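Side-chain contacts in inactive glucansucrase (Lactobacillus reuteri, PDB 5JBD), which belongs to glycoside hydrolase family 70, as an inactive glucansucrase with a TIM-type barrel, a bound calcium ion and a beta-sheet region: residues A[587-592]-A[597-602]; A[583-588]-A[610-615]; A[486-491]-A[566-571]. One frame throughout, in Å; residues are numbered along the deposited sequence.

All three contacts involve the beta region that lies between strands 460-464 and 652-654 in the chain. Contact 3 joins it to helix 483-496, contact 2 sets the loop 583-588 beside strand 612-618, and contact 1 lies at the outer end, its centre about 46 Å from the centre of the chain. Centres of contacts 1 and 2 are about 9 Å apart, those of 2 and 3 about 10 Å, and those of 1 and 3 about 15 Å. Contacts 1 and 2 share A587 and I588, while D570 of contact 3 receives bonds from contact 2. None of the calcium ligands E237, D243, N287 and N751 takes part.

Contact 1: residues A[587-592]-A[597-602]; sequences AILTTD and LKVTVK
L597 sends its CD1 methyl into the angle made by L589, T590 and T591, and this one carbon carries most of the tight packing. It lies 3.9 Å from L589 CB, 3.9 Å from the carbonyl carbon C of T590 and 3.9 Å from T591 CG2, a close fit for a branched aliphatic end. The side chains of T591 and L597 stand roughly perpendicular. With chi1 at 57°, T591 turns its methyl to the leucine and its hydroxyl the other way, where OG1 bonds to H560 O and Q563 N; threonine suits a place that asks for one apolar and one polar branch. Further along, L589 CD1 rests 3.5 Å from K598 O and, less closely, 4.3 Å from V599 CG2. L589, L597 and V599 all also touch W616, whose strand 612-618 belongs with 588-590 to the larger antiparallel sheet. Strand 597-601 instead pairs with 550-555, so the chain passes from one sheet to another, as in a beta arch, and the two strand directions stand 137° apart with side chains rather than backbone bonds between them. The other flank is looser and more exposed, with a water bridging the backbones, donating to T590 O at 2.8 Å and accepting from K598 N at 3.0 Å. T590, an exposed residue, has its CB directed away from 597-602, and K598 leads its amine off to S551 OG.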
loop_
_atom_site.group_PDB
_atom_site.type_symbol
_atom_site.label_atom_id
_atom_site.label_comp_id
_atom_site.label_asym_id
_atom_site.label_seq_id
_atom_site.Cartn_x
_atom_site.Cartn_y
_atom_site.Cartn_z
ATOM N N ALA A 587 34.446 21.907 21.678
ATOM C CA ALA A 587 34.552 20.575 21.055
ATOM C C ALA A 587 34.519 19.418 22.057
ATOM O O ALA A 587 34.050 18.322 21.732
ATOM C CB ALA A 587 35.824 20.490 20.216
ATOM N N ILE A 588 35.059 19.664 23.252
ATOM C CA ILE A 588 35.141 18.669 24.326
ATOM C C ILE A 588 34.695 19.301 25.655
ATOM O O ILE A 588 35.093 20.426 25.968
ATOM C CB ILE A 588 36.578 18.081 24.457
ATOM C CG1 ILE A 588 36.926 17.237 23.210
ATOM C CG2 ILE A 588 36.727 17.219 25.717
ATOM C CD1 ILE A 588 38.407 17.016 23.006
ATOM N N LEU A 589 33.874 18.566 26.414
ATOM C CA LEU A 589 33.522 18.907 27.794
ATOM C C LEU A 589 33.785 17.679 28.640
ATOM O O LEU A 589 33.762 16.545 28.125
ATOM C CB LEU A 589 32.046 19.312 27.906
ATOM C CG LEU A 589 31.636 20.644 27.280
ATOM C CD1 LEU A 589 30.121 20.817 27.344
ATOM C CD2 LEU A 589 32.349 21.796 27.976
ATOM N N THR A 590 34.015 17.891 29.930
ATOM C CA THR A 590 34.373 16.807 30.846
ATOM C C THR A 590 33.383 16.725 31.994
ATOM O O THR A 590 33.034 17.758 32.594
ATOM C CB THR A 590 35.797 17.000 31.402
ATOM O OG1 THR A 590 36.702 17.142 30.322
ATOM C CG2 THR A 590 36.245 15.817 32.244
ATOM N N THR A 591 32.937 15.507 32.312
ATOM C CA THR A 591 32.044 15.290 33.455
ATOM C C THR A 591 32.752 15.520 34.792
ATOM O O THR A 591 33.968 15.349 34.892
ATOM C CB THR A 591 31.443 13.860 33.504
ATOM O OG1 THR A 591 32.491 12.874 33.532
ATOM C CG2 THR A 591 30.518 13.633 32.318
ATOM N N ASP A 592 31.968 15.863 35.810
ATOM C CA ASP A 592 32.493 16.009 37.173
ATOM C C ASP A 592 32.668 14.630 37.815
ATOM O O ASP A 592 32.456 13.591 37.164
ATOM C CB ASP A 592 31.628 16.978 38.016
ATOM C CG ASP A 592 30.250 16.416 38.383
ATOM O OD1 ASP A 592 29.954 15.206 38.184
ATOM O OD2 ASP A 592 29.459 17.226 38.905
ATOM N N LEU A 597 27.414 16.174 33.394
ATOM C CA LEU A 597 27.914 17.028 32.319
ATOM C C LEU A 597 27.159 18.366 32.292
ATOM O O LEU A 597 25.933 18.388 32.212
ATOM C CB LEU A 597 27.772 16.317 30.966
ATOM C CG LEU A 597 28.563 16.938 29.815
ATOM C CD1 LEU A 597 30.052 16.707 30.014
ATOM C CD2 LEU A 597 28.104 16.382 28.475
ATOM N N LYS A 598 27.909 19.465 32.322
ATOM C CA LYS A 598 27.368 20.831 32.354
ATOM C C LYS A 598 27.365 21.409 30.950
ATOM O O LYS A 598 28.418 21.524 30.339
ATOM C CB LYS A 598 28.263 21.738 33.254
ATOM C CG LYS A 598 27.820 21.863 34.720
ATOM C CD LYS A 598 26.886 23.066 34.901
ATOM C CE LYS A 598 25.625 22.709 35.660
ATOM N NZ LYS A 598 24.618 23.799 35.621
ATOM N N VAL A 599 26.203 21.816 30.456
ATOM C CA VAL A 599 26.069 22.235 29.063
ATOM C C VAL A 599 25.302 23.555 29.001
ATOM O O VAL A 599 24.369 23.768 29.782
ATOM C CB VAL A 599 25.314 21.145 28.232
ATOM C CG1 VAL A 599 25.194 21.555 26.771
ATOM C CG2 VAL A 599 26.022 19.792 28.328
ATOM N N THR A 600 25.675 24.412 28.052
ATOM C CA THR A 600 24.938 25.645 27.764
ATOM C C THR A 600 24.021 25.510 26.552
ATOM O O THR A 600 24.453 25.053 25.491
ATOM C CB THR A 600 25.906 26.826 27.527
ATOM O OG1 THR A 600 26.780 26.937 28.640
ATOM C CG2 THR A 600 25.156 28.142 27.354
ATOM N N VAL A 601 22.767 25.950 26.708
ATOM C CA VAL A 601 21.726 25.782 25.696
ATOM C C VAL A 601 20.873 27.033 25.568
ATOM O O VAL A 601 20.802 27.827 26.498
ATOM C CB VAL A 601 20.805 24.584 26.043
ATOM C CG1 VAL A 601 21.617 23.286 26.125
ATOM C CG2 VAL A 601 20.037 24.808 27.343
ATOM N N LYS A 602 20.198 27.168 24.431
ATOM C CA LYS A 602 19.195 28.217 24.199
ATOM C C LYS A 602 18.312 27.859 23.016
ATOM O O LYS A 602 18.615 26.921 22.273
ATOM C CB LYS A 602 19.866 29.561 23.938
ATOM C CG LYS A 602 20.561 29.670 22.586
ATOM C CD LYS A 602 21.363 30.965 22.468
ATOM C CE LYS A 602 20.556 32.067 21.806
ATOM N NZ LYS A 602 20.264 31.792 20.363
HETATM O O HOH W 1 30.882 19.496 32.536
#

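Contact 2: residues A[583-588]-A[610-615]; sequences SENPAI and SGYLGV
Y612 meets the carboxylate of E584 obliquely, CE1 lying 3.6 Å from OE1, with the carboxylate and ring planes 71° apart. With CG anti to the backbone N (chi1 -177°), the ring is laid forward along its own strand, so that OH ends beside G614. At this far end Y612 OH comes 3.6 Å from N585 ND2, a contact without a hydrogen bond, the amide plane again steeply tilted to the ring. G614 has no side chain to crowd the phenol, and its CA is 4.1 Å from Y612 OH. The loop 583-588 is thereby set against the antiparallel sheet containing strand 612-618, and V601 of strand 596-605 also touches the tyrosine. The polar ends have partners elsewhere: E584 OE1 has a weak hydrogen bond with Y604 OH, OE2 accepts from Q549 NE2, and N585 ND2 donates to T600 O and D570 OD2. Y612 OH makes a weak hydrogen bond to D570 OD1, and S583 OG bonds to D570 OD2. Tyrosine and asparagine thus meet round a common buried acid rather than bonding to each other, and these polar partners would be expected to stabilise D570 as a carboxylate.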
loop_
_atom_site.group_PDB
_atom_site.type_symbol
_atom_site.label_atom_id
_atom_site.label_comp_id
_atom_site.label_asym_id
_atom_site.label_seq_id
_atom_site.Cartn_x
_atom_site.Cartn_y
_atom_site.Cartn_z
ATOM N N SER A 583 29.008 27.483 18.108
ATOM C CA SER A 583 27.963 27.005 19.010
ATOM C C SER A 583 28.252 27.463 20.447
ATOM O O SER A 583 29.306 28.043 20.732
ATOM C CB SER A 583 27.858 25.477 18.943
ATOM O OG SER A 583 29.047 24.871 19.430
ATOM N N GLU A 584 27.312 27.194 21.346
ATOM C CA GLU A 584 27.437 27.606 22.754
ATOM C C GLU A 584 28.463 26.799 23.536
ATOM O O GLU A 584 28.923 27.247 24.572
ATOM C CB GLU A 584 26.093 27.506 23.462
ATOM C CG GLU A 584 25.021 28.422 22.897
ATOM C CD GLU A 584 23.632 28.019 23.361
ATOM O OE1 GLU A 584 23.075 27.010 22.858
ATOM O OE2 GLU A 584 23.097 28.717 24.239
ATOM N N ASN A 585 28.808 25.606 23.054
ATOM C CA ASN A 585 29.724 24.701 23.755
ATOM C C ASN A 585 30.954 24.395 22.896
ATOM O O ASN A 585 30.862 24.390 21.666
ATOM C CB ASN A 585 28.996 23.400 24.088
ATOM C CG ASN A 585 27.711 23.641 24.864
ATOM O OD1 ASN A 585 27.737 23.840 26.079
ATOM N ND2 ASN A 585 26.579 23.623 24.162
ATOM N N PRO A 586 32.103 24.113 23.539
ATOM C CA PRO A 586 33.331 23.783 22.807
ATOM C C PRO A 586 33.349 22.314 22.323
ATOM O O PRO A 586 32.376 21.573 22.543
ATOM C CB PRO A 586 34.419 24.047 23.851
ATOM C CG PRO A 586 33.764 23.637 25.129
ATOM C CD PRO A 586 32.313 24.021 24.997
ATOM N N ALA A 587 34.446 21.907 21.678
ATOM C CA ALA A 587 34.552 20.575 21.055
ATOM C C ALA A 587 34.519 19.418 22.057
ATOM O O ALA A 587 34.050 18.322 21.732
ATOM C CB ALA A 587 35.824 20.490 20.216
ATOM N N ILE A 588 35.059 19.664 23.252
ATOM C CA ILE A 588 35.141 18.669 24.326
ATOM C C ILE A 588 34.695 19.301 25.655
ATOM O O ILE A 588 35.093 20.426 25.968
ATOM C CB ILE A 588 36.578 18.081 24.457
ATOM C CG1 ILE A 588 36.926 17.237 23.210
ATOM C CG2 ILE A 588 36.727 17.219 25.717
ATOM C CD1 ILE A 588 38.407 17.016 23.006
ATOM N N SER A 610 14.232 24.134 15.422
ATOM C CA SER A 610 13.273 25.066 15.995
ATOM C C SER A 610 13.105 24.693 17.466
ATOM O O SER A 610 12.229 23.885 17.826
ATOM C CB SER A 610 11.953 24.968 15.248
ATOM O OG SER A 610 11.029 25.931 15.718
ATOM N N GLY A 611 13.954 25.287 18.293
ATOM C CA GLY A 611 14.187 24.840 19.667
ATOM C C GLY A 611 15.680 24.629 19.882
ATOM O O GLY A 611 16.468 25.559 19.683
ATOM N N TYR A 612 16.075 23.411 20.240
ATOM C CA TYR A 612 17.494 23.094 20.435
ATOM C C TYR A 612 17.785 21.643 20.119
ATOM O O TYR A 612 16.943 20.772 20.373
ATOM C CB TYR A 612 17.919 23.389 21.876
ATOM C CG TYR A 612 19.410 23.145 22.137
ATOM C CD1 TYR A 612 20.377 24.051 21.695
ATOM C CD2 TYR A 612 19.849 21.980 22.791
ATOM C CE1 TYR A 612 21.733 23.819 21.905
ATOM C CE2 TYR A 612 21.200 21.742 23.007
ATOM C CZ TYR A 612 22.139 22.666 22.572
ATOM O OH TYR A 612 23.482 22.429 22.798
ATOM N N LEU A 613 18.996 21.385 19.605
ATOM C CA LEU A 613 19.528 20.025 19.447
ATOM C C LEU A 613 20.987 19.979 19.874
ATOM O O LEU A 613 21.802 20.793 19.415
ATOM C CB LEU A 613 19.396 19.521 17.989
ATOM C CG LEU A 613 19.971 18.115 17.705
ATOM C CD1 LEU A 613 19.320 17.042 18.589
ATOM C CD2 LEU A 613 19.839 17.758 16.231
ATOM N N GLY A 614 21.317 19.027 20.748
ATOM C CA GLY A 614 22.707 18.745 21.103
ATOM C C GLY A 614 22.926 17.253 21.302
ATOM O O GLY A 614 22.065 16.583 21.861
ATOM N N VAL A 615 24.078 16.737 20.878
ATOM C CA VAL A 615 24.421 15.330 21.088
ATOM C C VAL A 615 25.875 15.167 21.544
ATOM O O VAL A 615 26.801 15.727 20.904
ATOM C CB VAL A 615 24.171 14.502 19.810
ATOM C CG1 VAL A 615 24.409 13.012 20.089
ATOM C CG2 VAL A 615 22.760 14.744 19.302
#

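Contact 3: residues A[486-491]-A[566-571]; sequences ITTLMR and RNLIDT
T488 and L489 of helix 483-496 pack against L568 and I569, which form a classic beta bulge opposite V615 in strand 564-571. Here a helix that follows barrel strand 460-464 covers the antiparallel beta sheet; the segments 486-491 and 566-571 run roughly antiparallel (152°), their axes 9.6 Å apart at closest. The apolar contacts are made by branch ends. T488 CG2 sits 4.0 Å from L568 CG, nearly as close to both methyls of that leucine, the two side chains running alongside in opposite senses. L489 CD2 meets I569 CD1 at 3.7 Å, roughly perpendicular; Y450, A451 and L454 of helix 446-455 also touch L489, a fitting place for a bulky aliphatic residue. Since the bulge turns two successive residues to the helix, both can pack there. No hydrogen bond crosses between helix and strand; the polar groups find partners on their own sides. T488 has OG1 opposite its carbonyl carbon (chi1 -57°), directed back to D484 O, which presents the methyl to the strand. N567, at the centre of an inverse gamma turn, donates ND2 to D570 OD2 at 3.1 Å and 162°. T571 N reaches D570 OD1 in a more bent bond of 2.9 Å.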
loop_
_atom_site.group_PDB
_atom_site.type_symbol
_atom_site.label_atom_id
_atom_site.label_comp_id
_atom_site.label_asym_id
_atom_site.label_seq_id
_atom_site.Cartn_x
_atom_site.Cartn_y
_atom_site.Cartn_z
ATOM N N ILE A 486 21.527 13.148 9.691
ATOM C CA ILE A 486 20.983 11.804 9.927
ATOM C C ILE A 486 22.092 10.746 9.894
ATOM O O ILE A 486 22.142 9.891 10.789
ATOM C CB ILE A 486 19.816 11.474 8.988
ATOM C CG1 ILE A 486 18.688 12.496 9.192
ATOM C CG2 ILE A 486 19.306 10.059 9.255
ATOM C CD1 ILE A 486 17.601 12.475 8.143
ATOM N N THR A 487 23.003 10.835 8.918
ATOM C CA THR A 487 24.111 9.866 8.808
ATOM C C THR A 487 25.116 9.981 9.948
ATOM O O THR A 487 25.654 8.969 10.417
ATOM C CB THR A 487 24.826 9.920 7.445
ATOM O OG1 THR A 487 25.326 11.242 7.190
ATOM C CG2 THR A 487 23.881 9.504 6.335
ATOM N N THR A 488 25.367 11.201 10.420
ATOM C CA THR A 488 26.162 11.381 11.640
ATOM C C THR A 488 25.538 10.614 12.824
ATOM O O THR A 488 26.229 9.911 13.548
ATOM C CB THR A 488 26.353 12.879 11.971
ATOM O OG1 THR A 488 26.972 13.516 10.859
ATOM C CG2 THR A 488 27.249 13.079 13.187
ATOM N N LEU A 489 24.227 10.731 12.984
ATOM C CA LEU A 489 23.527 10.017 14.053
ATOM C C LEU A 489 23.554 8.490 13.838
ATOM O O LEU A 489 23.694 7.718 14.803
ATOM C CB LEU A 489 22.080 10.522 14.166
ATOM C CG LEU A 489 21.915 11.979 14.622
ATOM C CD1 LEU A 489 20.483 12.463 14.361
ATOM C CD2 LEU A 489 22.281 12.111 16.101
ATOM N N MET A 490 23.430 8.061 12.583
ATOM C CA MET A 490 23.417 6.625 12.251
ATOM C C MET A 490 24.754 5.956 12.598
ATOM O O MET A 490 24.774 4.924 13.275
ATOM C CB MET A 490 23.057 6.427 10.780
ATOM C CG MET A 490 21.602 6.715 10.456
ATOM S SD MET A 490 21.295 6.767 8.678
ATOM C CE MET A 490 21.255 5.015 8.284
ATOM N N ARG A 491 25.867 6.581 12.203
ATOM C CA ARG A 491 27.200 6.052 12.513
ATOM C C ARG A 491 27.464 6.063 14.021
ATOM O O ARG A 491 28.007 5.095 14.567
ATOM C CB ARG A 491 28.306 6.845 11.806
ATOM C CG ARG A 491 28.386 6.652 10.303
ATOM C CD ARG A 491 29.432 7.575 9.688
ATOM N NE ARG A 491 29.139 7.848 8.276
ATOM C CZ ARG A 491 29.688 7.228 7.226
ATOM N NH1 ARG A 491 30.600 6.271 7.386
ATOM N NH2 ARG A 491 29.320 7.570 5.986
ATOM N N ARG A 566 32.763 14.272 23.500
ATOM C CA ARG A 566 32.877 15.024 22.270
ATOM C C ARG A 566 31.530 15.625 21.889
ATOM O O ARG A 566 30.492 14.964 21.979
ATOM C CB ARG A 566 33.369 14.104 21.133
ATOM C CG ARG A 566 33.611 14.842 19.822
ATOM C CD ARG A 566 34.449 14.026 18.848
ATOM N NE ARG A 566 33.704 12.915 18.238
ATOM C CZ ARG A 566 33.077 12.938 17.052
ATOM N NH1 ARG A 566 33.047 14.033 16.283
ATOM N NH2 ARG A 566 32.461 11.840 16.617
ATOM N N ASN A 567 31.577 16.859 21.409
ATOM C CA ASN A 567 30.412 17.583 20.925
ATOM C C ASN A 567 30.090 17.091 19.512
ATOM O O ASN A 567 30.545 17.665 18.513
ATOM C CB ASN A 567 30.728 19.089 20.924
ATOM C CG ASN A 567 29.507 19.956 20.700
ATOM O OD1 ASN A 567 28.447 19.481 20.331
ATOM N ND2 ASN A 567 29.666 21.264 20.931
ATOM N N LEU A 568 29.299 16.029 19.429
ATOM C CA LEU A 568 28.974 15.415 18.136
ATOM C C LEU A 568 28.134 16.324 17.246
ATOM O O LEU A 568 28.437 16.493 16.059
ATOM C CB LEU A 568 28.228 14.099 18.334
ATOM C CG LEU A 568 28.046 13.246 17.065
ATOM C CD1 LEU A 568 29.317 12.469 16.775
ATOM C CD2 LEU A 568 26.883 12.291 17.237
ATOM N N ILE A 569 27.051 16.853 17.801
ATOM C CA ILE A 569 26.192 17.816 17.110
ATOM C C ILE A 569 25.817 18.915 18.098
ATOM O O ILE A 569 25.436 18.618 19.222
ATOM C CB ILE A 569 24.883 17.179 16.588
ATOM C CG1 ILE A 569 25.184 16.009 15.638
ATOM C CG2 ILE A 569 24.010 18.232 15.894
ATOM C CD1 ILE A 569 23.953 15.262 15.166
ATOM N N ASP A 570 25.890 20.168 17.653
ATOM C CA ASP A 570 25.420 21.321 18.426
ATOM C C ASP A 570 24.680 22.260 17.468
ATOM O O ASP A 570 24.855 22.178 16.246
ATOM C CB ASP A 570 26.601 22.029 19.111
ATOM C CG ASP A 570 26.212 22.764 20.417
ATOM O OD1 ASP A 570 25.014 23.018 20.668
ATOM O OD2 ASP A 570 27.135 23.115 21.186
ATOM N N THR A 571 23.844 23.135 18.022
ATOM C CA THR A 571 23.029 24.056 17.223
ATOM C C THR A 571 23.723 25.426 17.106
ATOM O O THR A 571 24.303 25.912 18.080
ATOM C CB THR A 571 21.613 24.194 17.827
ATOM O OG1 THR A 571 21.026 22.889 17.971
ATOM C CG2 THR A 571 20.718 25.031 16.961
#